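Long-range contact in Phenylalanine/tyrosine ammonia-lyase (Rhodosporidium toruloides, PDB 1Y2M), which catalyses the non-oxidative deamination of L-phenylalanine and L-tyrosine to trans-cinnamic acid and p-coumaric acid: residues A475-E480 and S521-T526. Numbering follows the deposited sequence.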
# COMPACT_ATOMS: atom_id res chain seq x y z
N ALA B 475 -15.64 -12.74 -2.01
CA ALA B 475 -14.23 -12.72 -1.58
C ALA B 475 -13.44 -11.85 -2.58
O ALA B 475 -12.61 -11.02 -2.21
CB ALA B 475 -13.65 -14.11 -1.54
N ALA B 476 -13.65 -12.10 -3.85
CA ALA B 476 -12.89 -11.41 -4.90
C ALA B 476 -13.10 -9.88 -4.79
O ALA B 476 -12.20 -9.06 -4.97
CB ALA B 476 -13.33 -11.90 -6.25
N TYR B 477 -14.36 -9.48 -4.60
CA TYR B 477 -14.66 -8.04 -4.55
C TYR B 477 -13.98 -7.44 -3.34
O TYR B 477 -13.44 -6.32 -3.40
CB TYR B 477 -16.17 -7.82 -4.50
CG TYR B 477 -16.97 -8.41 -5.63
CD1 TYR B 477 -16.50 -8.49 -6.94
CD2 TYR B 477 -18.26 -8.92 -5.36
CE1 TYR B 477 -17.31 -9.05 -7.97
CE2 TYR B 477 -19.09 -9.49 -6.41
CZ TYR B 477 -18.59 -9.57 -7.70
OH TYR B 477 -19.39 -10.10 -8.69
N THR B 478 -14.01 -8.17 -2.22
CA THR B 478 -13.43 -7.69 -0.99
C THR B 478 -11.91 -7.53 -1.16
O THR B 478 -11.33 -6.50 -0.76
CB THR B 478 -13.81 -8.63 0.17
OG1 THR B 478 -15.23 -8.68 0.24
CG2 THR B 478 -13.27 -8.17 1.46
N SER B 479 -11.24 -8.49 -1.80
CA SER B 479 -9.80 -8.37 -2.02
C SER B 479 -9.51 -7.13 -2.84
O SER B 479 -8.61 -6.35 -2.54
CB SER B 479 -9.28 -9.57 -2.81
OG SER B 479 -9.43 -10.78 -2.08
N GLU B 480 -10.30 -6.93 -3.90
CA GLU B 480 -10.10 -5.77 -4.78
C GLU B 480 -10.26 -4.44 -4.04
O GLU B 480 -9.43 -3.53 -4.20
CB GLU B 480 -11.01 -5.85 -6.00
CG GLU B 480 -10.71 -4.74 -6.97
CD GLU B 480 -11.34 -4.96 -8.35
OE1 GLU B 480 -11.74 -6.13 -8.66
OE2 GLU B 480 -11.47 -3.95 -9.12
N SER B 521 -20.56 -1.89 -4.75
CA SER B 521 -21.93 -2.11 -5.24
C SER B 521 -22.10 -3.53 -5.73
O SER B 521 -23.16 -4.13 -5.56
CB SER B 521 -22.25 -1.13 -6.35
OG SER B 521 -22.18 0.24 -5.90
N LEU B 522 -21.07 -4.08 -6.34
CA LEU B 522 -21.14 -5.49 -6.78
C LEU B 522 -21.28 -6.40 -5.57
O LEU B 522 -22.07 -7.35 -5.57
CB LEU B 522 -19.85 -5.89 -7.52
CG LEU B 522 -19.61 -5.25 -8.89
CD1 LEU B 522 -18.20 -5.47 -9.40
CD2 LEU B 522 -20.61 -5.78 -9.89
N LEU B 523 -20.47 -6.14 -4.54
CA LEU B 523 -20.50 -6.94 -3.31
C LEU B 523 -21.84 -6.83 -2.62
O LEU B 523 -22.40 -7.85 -2.15
CB LEU B 523 -19.35 -6.50 -2.40
CG LEU B 523 -19.24 -7.19 -1.06
CD1 LEU B 523 -19.21 -8.65 -1.14
CD2 LEU B 523 -18.05 -6.59 -0.23
N LEU B 524 -22.34 -5.60 -2.46
CA LEU B 524 -23.58 -5.44 -1.71
C LEU B 524 -24.79 -5.97 -2.52
O LEU B 524 -25.76 -6.49 -1.94
CB LEU B 524 -23.79 -3.99 -1.26
CG LEU B 524 -22.71 -3.54 -0.27
CD1 LEU B 524 -23.17 -2.22 0.34
CD2 LEU B 524 -22.39 -4.53 0.84
N ALA B 525 -24.73 -5.88 -3.85
CA ALA B 525 -25.79 -6.50 -4.72
C ALA B 525 -25.78 -8.03 -4.49
O ALA B 525 -26.81 -8.65 -4.41
CB ALA B 525 -25.59 -6.18 -6.15
N THR B 526 -24.60 -8.59 -4.46
CA THR B 526 -24.43 -10.03 -4.18
C THR B 526 -25.01 -10.44 -2.81
O THR B 526 -25.74 -11.43 -2.65
CB THR B 526 -22.93 -10.37 -4.28
OG1 THR B 526 -22.53 -10.18 -5.64
CG2 THR B 526 -22.57 -11.77 -3.83
O HOH W 1 -21.60 -11.33 -8.17
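With CG of Tyr477 anti to its carbonyl carbon (chi1 -57°), beside the backbone N, the ring starts from a bond pointed at 521-526, where Leu522 likewise carries CG anti to its carbonyl carbon (chi1 -69°). Leu522 CB sits over the centre of one face of the Tyr477 ring, a CH-pi contact of 3.8 Å from CB to the ring centroid, and its CD1 meets Tyr477 CE1. On the CD2 side the ring packs against the backbone of Leu523; Tyr477 CD2 lies 3.6 Å from Leu523 CA. Thr526 OG1 lies in the ring plane at the edge, 3.6 Å from Tyr477 CE2. Thr526 OG1 donates to Leu522 O (2.9 Å), which also accepts from Thr526 N on the opposite face of its carbonyl plane. One water joins Tyr477 OH (2.6 Å) to Thr526 OG1, to which it donates. Nearby, Leu523 CD2 touches Thr478 OG1, which is hydrogen-bonded to Ala474 O. An alanine in place of Tyr477 would probably open a gap beside Leu522 and leave the water without its phenolic partner. Segments 475-480 and 521-526 run nearly antiparallel (152°) in the buried helical core of this PAL/histidase-family subunit, joined by apolar packing and a water bridge that gives the buried tyrosine hydroxyl a polar partner.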